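Lmo0651 protein (Listeria monocytogenes serovar 1/2a, PDB 6EP3) controls expression of the Agr system and mediates virulence, probably as a GntR-family transcription factor that binds specific regulatory DNA. Local coordinates at residues 130-141 with 150-161. Sequence-based numbering, arbitrary orientation.
Sequences FDAHHRFILCLI and VRIVKQIFFQMV. With EDO (1,2-ethanediol), chain L.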
loop_
_atom_site.group_PDB
_atom_site.type_symbol
_atom_site.label_atom_id
_atom_site.label_comp_id
_atom_site.label_asym_id
_atom_site.label_seq_id
_atom_site.Cartn_x
_atom_site.Cartn_y
_atom_site.Cartn_z
ATOM N N PHE B 130 2.886 21.579 0.318
ATOM C CA PHE B 130 2.176 20.302 0.317
ATOM C C PHE B 130 3.146 19.145 0.537
ATOM O O PHE B 130 2.910 18.265 1.379
ATOM C CB PHE B 130 1.426 20.137 -1.007
ATOM C CG PHE B 130 0.186 19.278 -0.920
ATOM C CD1 PHE B 130 -0.643 19.328 0.189
ATOM C CD2 PHE B 130 -0.159 18.440 -1.969
ATOM C CE1 PHE B 130 -1.787 18.542 0.255
ATOM C CE2 PHE B 130 -1.299 17.651 -1.910
ATOM C CZ PHE B 130 -2.114 17.704 -0.797
ATOM N N ASP B 131 4.258 19.143 -0.205
ATOM C CA ASP B 131 5.258 18.091 -0.050
ATOM C C ASP B 131 5.828 18.067 1.366
ATOM O O ASP B 131 6.051 16.994 1.933
ATOM C CB ASP B 131 6.383 18.284 -1.065
ATOM C CG ASP B 131 5.940 18.021 -2.487
ATOM O OD1 ASP B 131 4.842 17.455 -2.680
ATOM O OD2 ASP B 131 6.688 18.401 -3.414
ATOM N N ALA B 132 6.058 19.243 1.958
ATOM C CA ALA B 132 6.643 19.310 3.294
ATOM C C ALA B 132 5.663 18.831 4.359
ATOM O O ALA B 132 6.056 18.155 5.318
ATOM C CB ALA B 132 7.102 20.745 3.581
ATOM N N HIS B 133 4.386 19.188 4.216
ATOM C CA HIS B 133 3.340 18.641 5.072
ATOM C C HIS B 133 3.315 17.119 4.990
ATOM O O HIS B 133 3.238 16.422 6.017
ATOM C CB HIS B 133 2.001 19.255 4.650
ATOM C CG HIS B 133 0.809 18.697 5.360
ATOM N ND1 HIS B 133 0.726 18.615 6.733
ATOM C CD2 HIS B 133 -0.359 18.207 4.882
ATOM C CE1 HIS B 133 -0.440 18.093 7.070
ATOM N NE2 HIS B 133 -1.116 17.835 5.964
ATOM N N HIS B 134 3.408 16.584 3.768
ATOM C CA HIS B 134 3.435 15.135 3.588
ATOM C C HIS B 134 4.669 14.515 4.236
ATOM O O HIS B 134 4.588 13.437 4.830
ATOM C CB HIS B 134 3.381 14.797 2.100
ATOM C CG HIS B 134 2.079 15.148 1.454
ATOM N ND1 HIS B 134 1.899 15.132 0.087
ATOM C CD2 HIS B 134 0.891 15.519 1.987
ATOM C CE1 HIS B 134 0.656 15.483 -0.193
ATOM N NE2 HIS B 134 0.023 15.722 0.942
ATOM N N ARG B 135 5.820 15.187 4.139
ATOM C CA ARG B 135 7.044 14.644 4.730
ATOM C C ARG B 135 7.002 14.685 6.256
ATOM O O ARG B 135 7.534 13.787 6.915
ATOM C CB ARG B 135 8.269 15.397 4.212
ATOM C CG ARG B 135 8.494 15.287 2.708
ATOM C CD ARG B 135 9.826 14.634 2.383
ATOM N NE ARG B 135 10.943 15.565 2.506
ATOM C CZ ARG B 135 12.169 15.214 2.883
ATOM N NH1 ARG B 135 12.441 13.950 3.178
ATOM N NH2 ARG B 135 13.127 16.127 2.968
ATOM N N PHE B 136 6.364 15.704 6.831
ATOM C CA PHE B 136 6.122 15.718 8.272
ATOM C C PHE B 136 5.264 14.523 8.691
ATOM O O PHE B 136 5.566 13.820 9.673
ATOM C CB PHE B 136 5.457 17.040 8.664
ATOM C CG PHE B 136 5.110 17.142 10.120
ATOM C CD1 PHE B 136 6.041 17.603 11.035
ATOM C CD2 PHE B 136 3.853 16.781 10.575
ATOM C CE1 PHE B 136 5.725 17.699 12.377
ATOM C CE2 PHE B 136 3.530 16.869 11.921
ATOM C CZ PHE B 136 4.467 17.328 12.822
ATOM N N ILE B 137 4.181 14.277 7.952
ATOM C CA ILE B 137 3.348 13.111 8.251
ATOM C C ILE B 137 4.149 11.818 8.096
ATOM O O ILE B 137 4.026 10.887 8.904
ATOM C CB ILE B 137 2.088 13.118 7.369
ATOM C CG1 ILE B 137 1.202 14.312 7.735
ATOM C CG2 ILE B 137 1.325 11.812 7.514
ATOM C CD1 ILE B 137 0.008 14.500 6.816
ATOM N N LEU B 138 5.006 11.754 7.074
ATOM C CA LEU B 138 5.804 10.554 6.837
ATOM C C LEU B 138 6.799 10.320 7.962
ATOM O O LEU B 138 7.085 9.176 8.314
ATOM C CB LEU B 138 6.550 10.662 5.507
ATOM C CG LEU B 138 5.761 10.498 4.208
ATOM C CD1 LEU B 138 6.669 10.733 3.010
ATOM C CD2 LEU B 138 5.111 9.132 4.135
ATOM N N CYS B 139 7.353 11.394 8.520
ATOM C CA CYS B 139 8.254 11.269 9.660
ATOM C C CYS B 139 7.512 10.719 10.875
ATOM O O CYS B 139 8.000 9.816 11.581
ATOM C CB CYS B 139 8.882 12.634 9.956
ATOM S SG CYS B 139 10.200 12.592 11.143
ATOM N N LEU B 140 6.320 11.263 11.133
ATOM C CA LEU B 140 5.472 10.703 12.182
ATOM C C LEU B 140 5.264 9.205 11.983
ATOM O O LEU B 140 5.380 8.416 12.928
ATOM C CB LEU B 140 4.118 11.411 12.197
ATOM C CG LEU B 140 4.081 12.799 12.824
ATOM C CD1 LEU B 140 2.656 13.319 12.820
ATOM C CD2 LEU B 140 4.633 12.746 14.235
ATOM N N ILE B 141 4.988 8.795 10.744
ATOM C CA ILE B 141 4.716 7.383 10.476
ATOM C C ILE B 141 5.986 6.551 10.604
ATOM O O ILE B 141 5.957 5.418 11.101
ATOM C CB ILE B 141 4.066 7.219 9.093
ATOM C CG1 ILE B 141 2.715 7.925 9.079
ATOM C CG2 ILE B 141 3.908 5.742 8.745
ATOM C CD1 ILE B 141 1.947 7.738 7.815
ATOM N N VAL B 150 5.664 3.314 5.416
ATOM C CA VAL B 150 6.146 4.553 4.806
ATOM C C VAL B 150 5.912 4.541 3.296
ATOM O O VAL B 150 5.427 5.524 2.722
ATOM C CB VAL B 150 7.629 4.786 5.150
ATOM C CG1 VAL B 150 8.181 5.973 4.359
ATOM C CG2 VAL B 150 7.798 5.009 6.646
ATOM N N ARG B 151 6.227 3.425 2.632
ATOM C CA ARG B 151 6.045 3.345 1.182
ATOM C C ARG B 151 4.569 3.412 0.802
ATOM O O ARG B 151 4.202 4.039 -0.203
ATOM C CB ARG B 151 6.662 2.059 0.636
ATOM C CG ARG B 151 8.171 1.950 0.780
ATOM C CD ARG B 151 8.677 0.656 0.149
ATOM N NE ARG B 151 8.914 -0.396 1.135
ATOM C CZ ARG B 151 10.035 -0.542 1.831
ATOM N NH1 ARG B 151 11.042 0.299 1.655
ATOM N NH2 ARG B 151 10.148 -1.536 2.703
ATOM N N ILE B 152 3.709 2.757 1.583
ATOM C CA ILE B 152 2.271 2.816 1.320
ATOM C C ILE B 152 1.781 4.258 1.380
ATOM O O ILE B 152 1.071 4.739 0.484
ATOM C CB ILE B 152 1.513 1.922 2.317
ATOM C CG1 ILE B 152 1.725 0.443 1.985
ATOM C CG2 ILE B 152 0.034 2.278 2.354
ATOM C CD1 ILE B 152 1.401 -0.483 3.141
ATOM N N VAL B 153 2.164 4.976 2.437
ATOM C CA VAL B 153 1.691 6.348 2.572
ATOM C C VAL B 153 2.324 7.253 1.525
ATOM O O VAL B 153 1.705 8.227 1.087
ATOM C CB VAL B 153 1.940 6.851 4.002
ATOM C CG1 VAL B 153 1.410 8.262 4.170
ATOM C CG2 VAL B 153 1.258 5.912 4.983
ATOM N N LYS B 154 3.538 6.934 1.069
ATOM C CA LYS B 154 4.120 7.688 -0.039
ATOM C C LYS B 154 3.294 7.517 -1.307
ATOM O O LYS B 154 3.062 8.482 -2.046
ATOM C CB LYS B 154 5.563 7.250 -0.283
ATOM C CG LYS B 154 6.591 7.892 0.640
ATOM C CD LYS B 154 7.999 7.424 0.292
ATOM C CE LYS B 154 9.053 8.156 1.110
ATOM N NZ LYS B 154 10.434 7.667 0.822
ATOM N N GLN B 155 2.845 6.288 -1.572
ATOM C CA GLN B 155 1.992 6.050 -2.734
ATOM C C GLN B 155 0.677 6.815 -2.608
ATOM O O GLN B 155 0.176 7.393 -3.585
ATOM C CB GLN B 155 1.722 4.551 -2.883
ATOM C CG GLN B 155 2.691 3.849 -3.812
ATOM C CD GLN B 155 2.590 4.325 -5.243
ATOM O OE1 GLN B 155 3.596 4.424 -5.944
ATOM N NE2 GLN B 155 1.374 4.626 -5.687
ATOM N N ILE B 156 0.108 6.827 -1.401
ATOM C CA ILE B 156 -1.111 7.599 -1.155
ATOM C C ILE B 156 -0.877 9.081 -1.428
ATOM O O ILE B 156 -1.717 9.758 -2.038
ATOM C CB ILE B 156 -1.605 7.379 0.284
ATOM C CG1 ILE B 156 -2.187 5.976 0.450
ATOM C CG2 ILE B 156 -2.622 8.447 0.660
ATOM C CD1 ILE B 156 -2.678 5.719 1.851
ATOM N N PHE B 157 0.249 9.616 -0.949
ATOM C CA PHE B 157 0.556 11.027 -1.157
ATOM C C PHE B 157 0.720 11.329 -2.638
ATOM O O PHE B 157 0.280 12.379 -3.122
ATOM C CB PHE B 157 1.833 11.406 -0.401
ATOM C CG PHE B 157 1.639 11.600 1.075
ATOM C CD1 PHE B 157 0.456 12.112 1.571
ATOM C CD2 PHE B 157 2.653 11.288 1.967
ATOM C CE1 PHE B 157 0.273 12.302 2.931
ATOM C CE2 PHE B 157 2.481 11.477 3.328
ATOM C CZ PHE B 157 1.289 11.985 3.809
ATOM N N PHE B 158 1.358 10.416 -3.370
ATOM C CA PHE B 158 1.487 10.574 -4.813
ATOM C C PHE B 158 0.117 10.684 -5.464
ATOM O O PHE B 158 -0.136 11.586 -6.278
ATOM C CB PHE B 158 2.266 9.396 -5.399
ATOM C CG PHE B 158 2.402 9.445 -6.891
ATOM C CD1 PHE B 158 1.474 8.824 -7.709
ATOM C CD2 PHE B 158 3.465 10.114 -7.477
ATOM C CE1 PHE B 158 1.601 8.873 -9.083
ATOM C CE2 PHE B 158 3.599 10.165 -8.852
ATOM C CZ PHE B 158 2.665 9.546 -9.654
ATOM N N GLN B 159 -0.777 9.761 -5.115
ATOM C CA GLN B 159 -2.106 9.766 -5.710
ATOM C C GLN B 159 -2.860 11.046 -5.365
ATOM O O GLN B 159 -3.527 11.633 -6.224
ATOM C CB GLN B 159 -2.886 8.530 -5.256
ATOM C CG GLN B 159 -2.372 7.221 -5.852
ATOM C CD GLN B 159 -3.431 6.482 -6.652
ATOM O OE1 GLN B 159 -4.425 7.069 -7.078
ATOM N NE2 GLN B 159 -3.220 5.186 -6.858
ATOM N N MET B 160 -2.747 11.512 -4.121
ATOM C CA MET B 160 -3.421 12.751 -3.743
ATOM C C MET B 160 -2.881 13.934 -4.538
ATOM O O MET B 160 -3.650 14.679 -5.163
ATOM C CB MET B 160 -3.288 12.998 -2.241
ATOM C CG MET B 160 -4.383 12.333 -1.440
ATOM S SD MET B 160 -4.355 12.792 0.295
ATOM C CE MET B 160 -2.689 12.339 0.688
ATOM N N VAL B 161 -1.555 14.084 -4.569
ATOM C CA VAL B 161 -0.923 15.193 -5.274
ATOM C C VAL B 161 -1.347 15.212 -6.737
ATOM O O VAL B 161 -1.587 16.281 -7.316
ATOM C CB VAL B 161 0.609 15.102 -5.130
ATOM C CG1 VAL B 161 1.311 15.873 -6.240
ATOM C CG2 VAL B 161 1.050 15.608 -3.765
HETATM C C1 EDO L . -2.952 15.414 4.605
HETATM O O1 EDO L . -3.502 16.719 4.813
HETATM C C2 EDO L . -3.330 14.939 3.207
HETATM O O2 EDO L . -2.834 15.878 2.245
#
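His134 and Phe157 face each other where the helices of 130-141 and 150-161 pack antiparallel, their axes 10.0 Å apart at closest approach and their directions at 161°. The two form a helical hairpin in the all-helical FCD domain, the C-terminal part of this GntR-family regulator. No hydrogen bond links the segments; the join is made by ring stacking and apolar contact. The imidazole of His134 lies almost flat on the phenyl of Phe157 in an offset stack, centroids 4.0 Å apart and planes at 5°. CB of His134 also rests over the phenyl face, in a CH-pi contact 3.6 Å from the centroid. With CG set beside its own backbone N (chi1 -78°), the Phe157 ring slides past the histidine, and its rim meets Ile137 CG2 and Leu138 CG edge-on. A flat, wide side chain suits this place, since its face and its rim are both used. Leu138 is a knob in the hole formed by Val150, Val153, Lys154 and Phe157. Its two methyls divide the walls of the hole: CD2 lies between Phe157 CE2 and Val153 CG1, while CD1 touches the aliphatic CG of Lys154 at 3.7 Å, so the lysine lends its methylenes to the apolar seam. Farther along, Ile141 and Val153 meet tip to tip, and helix 77-101 packs against them, Val91 on Ile141 and Phe90 on Val153. At the other end Val161 CG2 lies 3.6 Å from Phe130 CD2 and also fits against the edge of the His134 ring. An ethanediol, probably from the crystallisation liquor, sits beside the stack and is also hydrogen-bonded to Tyr80. Histidine can stack flat yet hydrogen-bond at its rim: His134 NE2 pairs with O2 of the diol at 3.1 Å, and a second hydrogen bond joins His133 NE2 to its O1 at 2.9 Å.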